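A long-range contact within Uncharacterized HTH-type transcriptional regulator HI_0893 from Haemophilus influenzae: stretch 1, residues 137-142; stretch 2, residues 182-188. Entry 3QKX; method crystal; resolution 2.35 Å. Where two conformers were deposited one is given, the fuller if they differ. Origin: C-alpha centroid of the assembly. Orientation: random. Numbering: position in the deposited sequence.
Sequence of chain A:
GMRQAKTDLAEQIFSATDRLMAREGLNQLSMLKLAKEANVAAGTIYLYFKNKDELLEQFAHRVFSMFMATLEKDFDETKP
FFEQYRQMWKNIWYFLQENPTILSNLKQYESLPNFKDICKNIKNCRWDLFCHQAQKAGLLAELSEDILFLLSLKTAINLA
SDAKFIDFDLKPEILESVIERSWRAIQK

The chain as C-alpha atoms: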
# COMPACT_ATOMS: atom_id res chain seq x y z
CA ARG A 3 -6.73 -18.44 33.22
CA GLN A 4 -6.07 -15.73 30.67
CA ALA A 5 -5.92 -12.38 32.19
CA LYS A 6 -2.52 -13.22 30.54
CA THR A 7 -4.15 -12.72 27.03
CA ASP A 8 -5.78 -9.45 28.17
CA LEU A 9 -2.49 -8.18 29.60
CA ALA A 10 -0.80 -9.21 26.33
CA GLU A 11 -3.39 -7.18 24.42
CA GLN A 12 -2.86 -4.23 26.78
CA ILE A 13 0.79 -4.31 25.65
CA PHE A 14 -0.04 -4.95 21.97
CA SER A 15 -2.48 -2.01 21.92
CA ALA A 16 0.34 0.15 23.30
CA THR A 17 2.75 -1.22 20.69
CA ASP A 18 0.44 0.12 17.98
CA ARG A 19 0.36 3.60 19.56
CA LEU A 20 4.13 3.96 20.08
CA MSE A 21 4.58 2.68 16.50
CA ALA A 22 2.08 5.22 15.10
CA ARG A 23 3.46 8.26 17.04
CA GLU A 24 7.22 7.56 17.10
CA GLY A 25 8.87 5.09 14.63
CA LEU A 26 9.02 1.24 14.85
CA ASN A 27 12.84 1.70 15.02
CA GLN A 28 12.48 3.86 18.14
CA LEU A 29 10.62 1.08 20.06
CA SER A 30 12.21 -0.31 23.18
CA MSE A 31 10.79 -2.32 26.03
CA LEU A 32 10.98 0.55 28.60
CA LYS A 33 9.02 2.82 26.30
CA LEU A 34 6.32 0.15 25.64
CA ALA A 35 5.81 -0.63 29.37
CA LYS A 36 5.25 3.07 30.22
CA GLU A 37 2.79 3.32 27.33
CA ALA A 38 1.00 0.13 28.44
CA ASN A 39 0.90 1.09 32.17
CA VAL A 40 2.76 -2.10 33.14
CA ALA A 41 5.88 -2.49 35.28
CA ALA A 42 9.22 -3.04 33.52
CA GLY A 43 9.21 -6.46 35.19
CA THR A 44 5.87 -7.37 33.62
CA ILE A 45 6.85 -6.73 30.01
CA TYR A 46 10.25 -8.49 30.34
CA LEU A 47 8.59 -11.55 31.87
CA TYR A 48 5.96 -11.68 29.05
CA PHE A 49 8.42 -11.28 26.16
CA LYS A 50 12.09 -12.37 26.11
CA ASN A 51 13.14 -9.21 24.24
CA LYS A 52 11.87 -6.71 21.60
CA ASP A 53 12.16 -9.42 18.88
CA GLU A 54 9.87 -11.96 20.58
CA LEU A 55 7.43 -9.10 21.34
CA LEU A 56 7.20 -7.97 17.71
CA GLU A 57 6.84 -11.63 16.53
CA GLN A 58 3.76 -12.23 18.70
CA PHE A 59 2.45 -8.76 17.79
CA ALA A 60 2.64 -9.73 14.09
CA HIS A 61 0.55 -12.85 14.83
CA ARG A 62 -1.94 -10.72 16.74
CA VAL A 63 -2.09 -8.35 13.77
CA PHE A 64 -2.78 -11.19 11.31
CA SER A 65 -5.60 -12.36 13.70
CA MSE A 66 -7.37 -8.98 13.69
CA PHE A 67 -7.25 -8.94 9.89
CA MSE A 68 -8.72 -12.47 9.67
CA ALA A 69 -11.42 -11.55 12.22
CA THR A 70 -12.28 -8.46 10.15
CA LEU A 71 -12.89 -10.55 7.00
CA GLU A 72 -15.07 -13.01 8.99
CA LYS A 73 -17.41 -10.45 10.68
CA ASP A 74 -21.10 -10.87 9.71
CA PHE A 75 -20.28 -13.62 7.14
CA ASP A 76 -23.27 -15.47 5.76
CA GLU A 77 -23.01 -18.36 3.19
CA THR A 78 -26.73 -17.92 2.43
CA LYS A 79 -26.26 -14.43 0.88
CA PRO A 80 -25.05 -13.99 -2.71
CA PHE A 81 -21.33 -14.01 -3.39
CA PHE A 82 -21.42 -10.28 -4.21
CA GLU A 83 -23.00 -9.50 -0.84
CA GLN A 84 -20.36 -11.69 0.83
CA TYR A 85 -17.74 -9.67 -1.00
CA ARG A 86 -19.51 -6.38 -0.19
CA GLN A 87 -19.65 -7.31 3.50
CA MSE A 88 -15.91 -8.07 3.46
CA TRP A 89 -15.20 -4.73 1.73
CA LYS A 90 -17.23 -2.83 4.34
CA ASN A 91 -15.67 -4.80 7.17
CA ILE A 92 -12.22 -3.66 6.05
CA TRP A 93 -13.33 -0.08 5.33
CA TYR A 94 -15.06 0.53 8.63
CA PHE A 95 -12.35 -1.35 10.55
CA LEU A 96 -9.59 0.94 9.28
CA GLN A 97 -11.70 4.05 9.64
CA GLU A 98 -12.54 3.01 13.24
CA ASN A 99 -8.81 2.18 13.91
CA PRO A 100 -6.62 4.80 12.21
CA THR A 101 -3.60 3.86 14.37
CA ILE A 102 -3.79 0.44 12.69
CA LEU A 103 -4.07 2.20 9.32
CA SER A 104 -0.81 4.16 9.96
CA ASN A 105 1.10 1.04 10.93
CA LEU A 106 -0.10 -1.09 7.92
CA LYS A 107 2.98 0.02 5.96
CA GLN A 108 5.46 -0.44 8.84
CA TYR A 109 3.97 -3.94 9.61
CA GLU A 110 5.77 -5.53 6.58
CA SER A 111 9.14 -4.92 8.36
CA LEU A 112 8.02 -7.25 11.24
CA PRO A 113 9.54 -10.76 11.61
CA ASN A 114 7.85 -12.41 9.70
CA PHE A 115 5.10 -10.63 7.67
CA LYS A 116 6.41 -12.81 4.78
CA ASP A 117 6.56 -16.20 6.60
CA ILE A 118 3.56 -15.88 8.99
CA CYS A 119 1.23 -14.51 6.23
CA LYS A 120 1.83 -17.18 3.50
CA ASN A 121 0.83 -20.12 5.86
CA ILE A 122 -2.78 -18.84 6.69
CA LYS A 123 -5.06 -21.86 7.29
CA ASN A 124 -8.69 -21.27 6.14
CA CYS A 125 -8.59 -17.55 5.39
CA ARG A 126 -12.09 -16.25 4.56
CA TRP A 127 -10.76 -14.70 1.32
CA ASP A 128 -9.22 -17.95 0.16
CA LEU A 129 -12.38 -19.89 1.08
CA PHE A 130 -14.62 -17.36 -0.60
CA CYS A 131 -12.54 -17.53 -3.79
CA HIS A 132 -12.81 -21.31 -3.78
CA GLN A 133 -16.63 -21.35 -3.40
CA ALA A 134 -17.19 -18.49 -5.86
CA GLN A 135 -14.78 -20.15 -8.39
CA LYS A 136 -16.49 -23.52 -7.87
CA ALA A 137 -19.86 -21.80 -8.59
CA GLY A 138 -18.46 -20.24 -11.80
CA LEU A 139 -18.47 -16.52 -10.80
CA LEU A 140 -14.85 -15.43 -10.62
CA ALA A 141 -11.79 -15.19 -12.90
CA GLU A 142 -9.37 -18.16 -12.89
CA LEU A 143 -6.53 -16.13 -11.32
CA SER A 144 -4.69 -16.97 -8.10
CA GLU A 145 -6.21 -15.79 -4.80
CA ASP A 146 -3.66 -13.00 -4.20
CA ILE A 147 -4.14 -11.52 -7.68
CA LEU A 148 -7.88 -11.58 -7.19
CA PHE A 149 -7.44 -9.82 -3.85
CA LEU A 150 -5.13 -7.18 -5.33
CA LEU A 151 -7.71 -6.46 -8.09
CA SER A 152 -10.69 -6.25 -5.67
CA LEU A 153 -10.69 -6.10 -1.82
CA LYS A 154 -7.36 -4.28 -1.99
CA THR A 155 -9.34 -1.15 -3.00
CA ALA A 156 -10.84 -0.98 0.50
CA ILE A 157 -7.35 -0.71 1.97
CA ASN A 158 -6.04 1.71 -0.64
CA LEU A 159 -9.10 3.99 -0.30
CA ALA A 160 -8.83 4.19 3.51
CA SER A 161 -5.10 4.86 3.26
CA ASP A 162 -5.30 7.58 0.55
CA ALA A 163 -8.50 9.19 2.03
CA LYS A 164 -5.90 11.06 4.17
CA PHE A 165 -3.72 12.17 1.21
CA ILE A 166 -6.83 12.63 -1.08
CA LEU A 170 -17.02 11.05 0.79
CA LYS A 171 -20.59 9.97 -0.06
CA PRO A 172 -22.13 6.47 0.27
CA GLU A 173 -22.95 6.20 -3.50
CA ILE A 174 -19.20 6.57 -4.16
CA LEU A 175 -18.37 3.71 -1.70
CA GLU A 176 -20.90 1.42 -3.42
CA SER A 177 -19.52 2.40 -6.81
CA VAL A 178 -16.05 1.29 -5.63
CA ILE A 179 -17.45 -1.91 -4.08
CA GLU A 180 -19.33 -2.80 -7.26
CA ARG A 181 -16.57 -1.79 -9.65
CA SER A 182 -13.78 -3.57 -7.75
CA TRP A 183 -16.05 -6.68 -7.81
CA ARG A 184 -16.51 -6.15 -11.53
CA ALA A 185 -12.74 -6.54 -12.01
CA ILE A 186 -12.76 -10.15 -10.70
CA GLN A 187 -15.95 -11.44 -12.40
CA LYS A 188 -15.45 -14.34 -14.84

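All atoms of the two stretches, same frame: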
# COMPACT_ATOMS: atom_id res chain seq x y z
N ALA A 137 -18.54 -22.18 -8.05
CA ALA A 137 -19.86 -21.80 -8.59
C ALA A 137 -19.83 -21.24 -10.03
O ALA A 137 -20.84 -21.23 -10.72
CB ALA A 137 -20.51 -20.79 -7.66
N GLY A 138 -18.68 -20.74 -10.44
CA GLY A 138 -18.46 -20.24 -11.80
C GLY A 138 -18.45 -18.73 -11.92
O GLY A 138 -18.55 -18.24 -13.02
N LEU A 139 -18.28 -18.00 -10.82
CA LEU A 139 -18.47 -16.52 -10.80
C LEU A 139 -17.24 -15.70 -11.09
O LEU A 139 -17.37 -14.58 -11.63
CB LEU A 139 -18.98 -16.04 -9.45
CG LEU A 139 -20.47 -16.06 -9.30
CD1 LEU A 139 -20.93 -17.51 -9.18
CD2 LEU A 139 -20.85 -15.26 -8.10
N LEU A 140 -16.06 -16.21 -10.69
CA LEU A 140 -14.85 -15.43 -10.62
C LEU A 140 -13.84 -15.82 -11.68
O LEU A 140 -13.86 -16.93 -12.16
CB LEU A 140 -14.20 -15.63 -9.25
CG LEU A 140 -14.84 -14.99 -8.02
CD1 LEU A 140 -13.82 -14.97 -6.91
CD2 LEU A 140 -15.34 -13.60 -8.30
N ALA A 141 -12.91 -14.90 -11.99
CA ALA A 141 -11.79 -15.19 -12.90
C ALA A 141 -10.92 -16.32 -12.37
O ALA A 141 -10.77 -16.46 -11.17
CB ALA A 141 -10.96 -13.95 -13.10
N GLU A 142 -10.34 -17.12 -13.27
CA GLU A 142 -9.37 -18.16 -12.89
C GLU A 142 -7.95 -17.55 -12.76
O GLU A 142 -7.07 -17.76 -13.59
CB GLU A 142 -9.43 -19.39 -13.84
CG GLU A 142 -10.54 -20.46 -13.42
CD GLU A 142 -10.51 -21.76 -14.27
N SER A 182 -14.90 -2.67 -8.11
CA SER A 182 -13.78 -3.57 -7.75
C SER A 182 -14.18 -5.06 -7.90
O SER A 182 -13.37 -5.89 -8.31
CB SER A 182 -13.32 -3.29 -6.33
OG SER A 182 -14.35 -3.59 -5.44
N TRP A 183 -15.44 -5.36 -7.56
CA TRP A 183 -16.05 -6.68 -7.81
C TRP A 183 -16.05 -7.00 -9.28
O TRP A 183 -15.70 -8.10 -9.68
CB TRP A 183 -17.47 -6.67 -7.30
CG TRP A 183 -18.31 -7.88 -7.64
CD1 TRP A 183 -19.41 -7.90 -8.44
CD2 TRP A 183 -18.19 -9.19 -7.11
NE1 TRP A 183 -19.95 -9.14 -8.46
CE2 TRP A 183 -19.23 -9.96 -7.65
CE3 TRP A 183 -17.29 -9.79 -6.23
CZ2 TRP A 183 -19.40 -11.30 -7.36
CZ3 TRP A 183 -17.45 -11.13 -5.94
CH2 TRP A 183 -18.49 -11.88 -6.51
N ARG A 184 -16.44 -6.02 -10.08
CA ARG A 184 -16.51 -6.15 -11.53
C ARG A 184 -15.18 -6.65 -12.12
O ARG A 184 -15.17 -7.45 -13.04
CB ARG A 184 -16.89 -4.81 -12.15
CG ARG A 184 -17.49 -4.91 -13.49
CD ARG A 184 -17.68 -3.55 -14.12
NE ARG A 184 -18.70 -2.71 -13.46
CZ ARG A 184 -19.16 -1.56 -13.97
NH1 ARG A 184 -18.69 -1.09 -15.13
NH2 ARG A 184 -20.10 -0.86 -13.32
N ALA A 185 -14.08 -6.16 -11.57
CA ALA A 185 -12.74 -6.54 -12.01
C ALA A 185 -12.40 -8.03 -11.86
O ALA A 185 -11.52 -8.54 -12.56
CB ALA A 185 -11.71 -5.70 -11.24
N ILE A 186 -13.05 -8.72 -10.93
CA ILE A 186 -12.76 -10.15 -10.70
C ILE A 186 -13.87 -11.09 -11.15
O ILE A 186 -13.79 -12.28 -10.86
CB ILE A 186 -12.36 -10.48 -9.23
CG1 ILE A 186 -13.44 -10.09 -8.26
CG2 ILE A 186 -11.06 -9.79 -8.89
CD1 ILE A 186 -13.23 -10.64 -6.89
N GLN A 187 -14.88 -10.58 -11.88
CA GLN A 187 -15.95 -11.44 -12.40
C GLN A 187 -15.43 -12.25 -13.58
O GLN A 187 -14.59 -11.76 -14.37
CB GLN A 187 -17.17 -10.62 -12.81
CG GLN A 187 -17.82 -9.82 -11.68
CD GLN A 187 -19.26 -9.41 -11.98
OE1 GLN A 187 -20.20 -10.16 -11.71
NE2 GLN A 187 -19.45 -8.20 -12.53
N LYS A 188 -15.92 -13.48 -13.73
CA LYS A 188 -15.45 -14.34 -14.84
C LYS A 188 -15.70 -13.67 -16.17
O LYS A 188 -16.73 -12.98 -16.32
CB LYS A 188 -16.15 -15.70 -14.82
CG LYS A 188 -15.46 -16.78 -15.64
CD LYS A 188 -15.94 -18.16 -15.22
CE LYS A 188 -15.04 -19.28 -15.78
NZ LYS A 188 -15.10 -19.42 -17.30
OXT LYS A 188 -14.88 -13.76 -17.08

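How do the two backbones meet? The chain leaves a helix at G138, in a Schellman motif, and runs on extended through L140 and A141; in the second stretch a type I turn runs from R184 to Q187. A single beta bridge then pairs L140 with Q187, their CA atoms 4.5 Å apart. K188 N donates to L139 O at 2.8 Å, and A141 N donates to I186 O at 3.0 Å, both nearly straight. The same two acceptors also receive CA-H...O contacts, Q187 CA to L139 O at 3.5 Å and L140 CA to I186 O at 3.3 Å.

Why glycine at 138? Its phi is positive, and a CB there would be jammed against the carbonyl oxygen of A137.

What fills the space beside the bridge? Although the CA-to-CB bond of L140 points away, its end turns back: L140 CD2 lies 3.9 Å from I186 CD1 and 4.0 Å from W183 CZ3. L140, I186 and W183 are buried, and their largely apolar side chains pack together; L139, partly exposed, brings CD2 to the edge of the indole, 4.3 Å from W183 CZ2.

How does a charged C-terminal residue fit? The aliphatic part of K188 lies against the backbone of the first stretch, with K188 CD 3.4 Å from G138 O and K188 CB 3.7 Å from L140 O, while the end of its side chain leads away, and K188 as a whole is exposed.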